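PDB 6C87: Rab GDP dissociation inhibitor alpha from Naegleria fowleri, which binds Rab GTPases in their GDP-bound form and slows GDP release, probably keeping the prenylated proteins soluble as they cycle between membranes. Local coordinates for the interface of chains A and B. Numbering follows the deposited sequence. Chains: chain A/B, Rab GDP dissociation inhibitor alpha.

Contact 1: the interface of chains A and B. Residues chain A 108-110; chain B 113, 229, 231.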
loop_
_atom_site.group_PDB
_atom_site.type_symbol
_atom_site.label_atom_id
_atom_site.label_comp_id
_atom_site.label_asym_id
_atom_site.label_seq_id
_atom_site.Cartn_x
_atom_site.Cartn_y
_atom_site.Cartn_z
ATOM N N ASN A 108 23.983 -21.481 -0.230
ATOM C CA ASN A 108 24.527 -22.459 0.713
ATOM C C ASN A 108 24.775 -21.775 2.060
ATOM O O ASN A 108 25.891 -21.682 2.569
ATOM C CB ASN A 108 25.797 -23.090 0.156
ATOM N N MET A 109 23.676 -21.290 2.631
ATOM C CA MET A 109 23.688 -20.488 3.845
ATOM C C MET A 109 22.706 -21.060 4.857
ATOM O O MET A 109 21.533 -21.268 4.535
ATOM C CB MET A 109 23.334 -19.036 3.518
ATOM C CG MET A 109 23.317 -18.133 4.712
ATOM S SD MET A 109 23.320 -16.406 4.217
ATOM C CE MET A 109 24.256 -15.731 5.579
ATOM N N GLU A 110 23.193 -21.353 6.057
ATOM C CA GLU A 110 22.387 -21.922 7.128
ATOM C C GLU A 110 22.264 -20.940 8.289
ATOM O O GLU A 110 23.272 -20.428 8.788
ATOM C CB GLU A 110 22.978 -23.237 7.634
ATOM C CG GLU A 110 22.198 -23.798 8.815
ATOM C CD GLU A 110 22.807 -25.058 9.388
ATOM O OE1 GLU A 110 23.778 -25.579 8.792
ATOM O OE2 GLU A 110 22.318 -25.513 10.449
ATOM N N LEU B 113 19.044 -29.604 9.425
ATOM C CA LEU B 113 18.341 -29.520 8.163
ATOM C C LEU B 113 18.903 -30.531 7.166
ATOM O O LEU B 113 20.055 -30.964 7.244
ATOM C CB LEU B 113 18.397 -28.099 7.596
ATOM C CG LEU B 113 19.758 -27.439 7.444
ATOM C CD1 LEU B 113 20.403 -27.845 6.139
ATOM C CD2 LEU B 113 19.597 -25.936 7.508
ATOM N N TYR B 229 15.475 -22.191 8.127
ATOM C CA TYR B 229 16.909 -22.361 8.310
ATOM C C TYR B 229 17.692 -22.274 7.013
ATOM O O TYR B 229 18.880 -21.941 7.050
ATOM C CB TYR B 229 17.207 -23.725 8.952
ATOM C CG TYR B 229 16.341 -24.023 10.150
ATOM C CD1 TYR B 229 16.428 -23.274 11.318
ATOM C CD2 TYR B 229 15.409 -25.044 10.095
ATOM C CE1 TYR B 229 15.611 -23.550 12.397
ATOM C CE2 TYR B 229 14.596 -25.323 11.158
ATOM C CZ TYR B 229 14.696 -24.582 12.306
ATOM O OH TYR B 229 13.866 -24.884 13.360
ATOM N N LYS B 231 18.374 -23.874 2.756
ATOM C CA LYS B 231 18.777 -25.049 1.980
ATOM C C LYS B 231 17.646 -25.985 1.536
ATOM O O LYS B 231 17.602 -26.369 0.362
ATOM C CB LYS B 231 19.826 -25.842 2.773
ATOM C CG LYS B 231 21.228 -25.236 2.743
ATOM C CD LYS B 231 21.968 -25.571 4.024
ATOM C CE LYS B 231 23.474 -25.527 3.874
ATOM N NZ LYS B 231 24.123 -26.127 5.082
HETATM O O HOH W 1 26.030 -24.602 6.961
#
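A:Glu110 lies against B:Leu113 and B:Lys231, and its side chain illustrates how a single acidic residue can serve an apolar and a charged neighbour at once. It belongs to a loop, residues 108 to 110, that runs past the C-terminal end of chain B's helix 212-229 and the loop after it. The backbone makes the first approach: the CA of A:Glu110 sits 3.5 Å from the carbonyl O of B:Tyr229, the last residue of that helix. From there CB passes the amino group of B:Lys231, whose NZ is 4.0 Å away. CG stands anti to the backbone N (chi1 176°), which directs the chain toward B:Leu113, and the CD2 methyl of that leucine touches CG at 3.6 Å. The same methyl, where the two side chains cross, is also 3.8 Å from the carboxylate carbon CD.

At the tip the two oxygens part company. Since chi3 is only -7°, OE1 is turned back over CB, on the lysine's side, while OE2 points onward past the leucine methyl. OE1 and NZ of B:Lys231 form a salt bridge at 3.8 Å, a long one, beyond direct hydrogen-bonding reach, which probably acts through charge attraction. A water spans the pair, so the two groups are linked both through space and through solvent. B:Lys231 reaches this point with an almost straight chain beyond CG, which brings CE near the backbone of A:Asn108. The side chain of A:Asn108 is incompletely modelled; its backbone C is 4.4 Å from CE of the lysine. With 49 Å² of A:Glu110 and 48 Å² of B:Lys231 hidden, this pair supplies most of the patch. The bridging water lies 3.1 Å from OE1 of A:Glu110 and at the same distance from NZ of B:Lys231.

Contact 2: the interface of chains A and B. Residues chain A 106; chain B 130-131, 134, 223, 226-227.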
loop_
_atom_site.group_PDB
_atom_site.type_symbol
_atom_site.label_atom_id
_atom_site.label_comp_id
_atom_site.label_asym_id
_atom_site.label_seq_id
_atom_site.Cartn_x
_atom_site.Cartn_y
_atom_site.Cartn_z
ATOM N N ARG A 106 18.679 -18.296 0.112
ATOM C CA ARG A 106 18.492 -19.594 -0.527
ATOM C C ARG A 106 19.802 -20.248 -0.952
ATOM O O ARG A 106 19.786 -21.405 -1.389
ATOM C CB ARG A 106 17.568 -19.450 -1.743
ATOM C CG ARG A 106 16.125 -19.826 -1.464
ATOM C CD ARG A 106 15.164 -19.203 -2.460
ATOM N NE ARG A 106 13.777 -19.550 -2.151
ATOM C CZ ARG A 106 13.024 -18.917 -1.256
ATOM N NH1 ARG A 106 13.518 -17.894 -0.570
ATOM N NH2 ARG A 106 11.773 -19.308 -1.043
ATOM N N ILE B 130 11.272 -23.520 -6.555
ATOM C CA ILE B 130 10.218 -22.977 -5.704
ATOM C C ILE B 130 9.803 -21.578 -6.142
ATOM O O ILE B 130 8.614 -21.295 -6.307
ATOM C CB ILE B 130 10.637 -22.975 -4.218
ATOM C CG1 ILE B 130 10.987 -24.395 -3.795
ATOM C CG2 ILE B 130 9.515 -22.428 -3.350
ATOM C CD1 ILE B 130 9.874 -25.372 -4.091
ATOM N N THR B 131 10.769 -20.674 -6.292
ATOM C CA THR B 131 10.477 -19.294 -6.639
ATOM C C THR B 131 10.219 -19.165 -8.138
ATOM O O THR B 131 10.635 -20.020 -8.928
ATOM C CB THR B 131 11.632 -18.380 -6.223
ATOM O OG1 THR B 131 12.806 -18.709 -6.975
ATOM C CG2 THR B 131 11.928 -18.518 -4.738
ATOM N N GLU B 134 13.505 -19.349 -10.005
ATOM C CA GLU B 134 14.047 -20.695 -10.173
ATOM C C GLU B 134 13.261 -21.467 -11.229
ATOM O O GLU B 134 13.852 -22.140 -12.084
ATOM C CB GLU B 134 14.037 -21.436 -8.832
ATOM C CG GLU B 134 15.121 -20.981 -7.846
ATOM C CD GLU B 134 14.776 -21.313 -6.395
ATOM O OE1 GLU B 134 13.684 -21.863 -6.157
ATOM O OE2 GLU B 134 15.585 -21.013 -5.491
ATOM N N GLU B 223 7.656 -23.270 1.134
ATOM C CA GLU B 223 8.460 -22.060 1.157
ATOM C C GLU B 223 8.710 -21.596 2.584
ATOM O O GLU B 223 9.825 -21.176 2.914
ATOM C CB GLU B 223 7.779 -20.966 0.345
ATOM C CG GLU B 223 8.746 -20.200 -0.525
ATOM C CD GLU B 223 8.372 -18.746 -0.662
ATOM O OE1 GLU B 223 7.164 -18.450 -0.781
ATOM O OE2 GLU B 223 9.287 -17.897 -0.636
ATOM N N LEU B 226 11.333 -23.837 4.129
ATOM C CA LEU B 226 12.632 -23.541 3.537
ATOM C C LEU B 226 13.224 -22.248 4.095
ATOM O O LEU B 226 14.443 -22.138 4.275
ATOM C CB LEU B 226 12.485 -23.476 2.020
ATOM C CG LEU B 226 13.635 -22.911 1.199
ATOM C CD1 LEU B 226 14.796 -23.875 1.191
ATOM C CD2 LEU B 226 13.135 -22.653 -0.202
ATOM N N ASN B 227 12.377 -21.250 4.349
ATOM C CA ASN B 227 12.816 -19.964 4.882
ATOM C C ASN B 227 13.256 -20.026 6.339
ATOM O O ASN B 227 13.790 -19.029 6.839
ATOM C CB ASN B 227 11.716 -18.903 4.753
ATOM C CG ASN B 227 11.600 -18.341 3.347
ATOM O OD1 ASN B 227 12.541 -18.410 2.554
ATOM N ND2 ASN B 227 10.446 -17.748 3.043
#
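The short 3-10 helix 104-106 of chain A meets two elements of chain B, the last turns of helix 212-229 and the start of helix 132-135 with the loop leading into it. A:Arg106, at the end of its element, carries the contact as an arginine inserted between two walls, and 133 Å² of its surface is hidden there. Its chain runs extended from CG to NE and then turns at the end, chi4 being 83°, which swings the guanidinium out of line with the chain.

Two methyls lie on opposite sides of the guanidinium plane. CG2 of B:Thr131 comes tip to tip, 3.7 Å from CZ, and CD2 of B:Leu226 arrives from the helix, 3.9 Å from the same carbon. Apolar groups thus pack against the flat cation while its NH1 and NH2 meet polar groups of chain B. NH2 pairs with OE2 of B:Glu223 at 2.9 Å in a salt bridge, although the hydrogen bond is weak, bent to 129° at the hydrogen, with the carboxylate plane turned 51° from the guanidinium. NH1 makes another weak bond, 3.3 Å long, to the amide oxygen OD1 of B:Asn227, which approaches well out of the guanidinium plane on the side of B:Leu226.

The threonine wall is itself braced. B:Thr131 and B:Glu134 form a capping box at the start of helix 132-135: the threonine hydroxyl OG1 accepts from the backbone N of B:Glu134, and OE1 of that glutamate accepts from the backbone N of B:Thr131 and of B:Ile130. Grip on OE1 fixes the carboxylate, leaving its other oxygen turned toward the arginine. The negative charge there may add to the attraction for the guanidinium without a direct ion pair. OE2 of B:Glu134 lies 3.6 Å from CD of A:Arg106.

Contact 1 and contact 2 are neighbouring parts of one interface, the centres of their C-alpha atoms about 11 Å apart. Chain A supplies both from one short stretch, the end of 3-10 helix 104-106 and the loop after it. On chain B both use helix 212-229, to which contact 1 adds B:Lys231 beyond it and strand 111-113, and contact 2 adds helix 132-135 with the loop before it. Each contact includes a salt bridge, with the charges reversed: chain A gives the acid in contact 1 and the base in contact 2. The whole interface departs from exact two-fold symmetry, and the structure alone does not show whether this pairing forms in the cell.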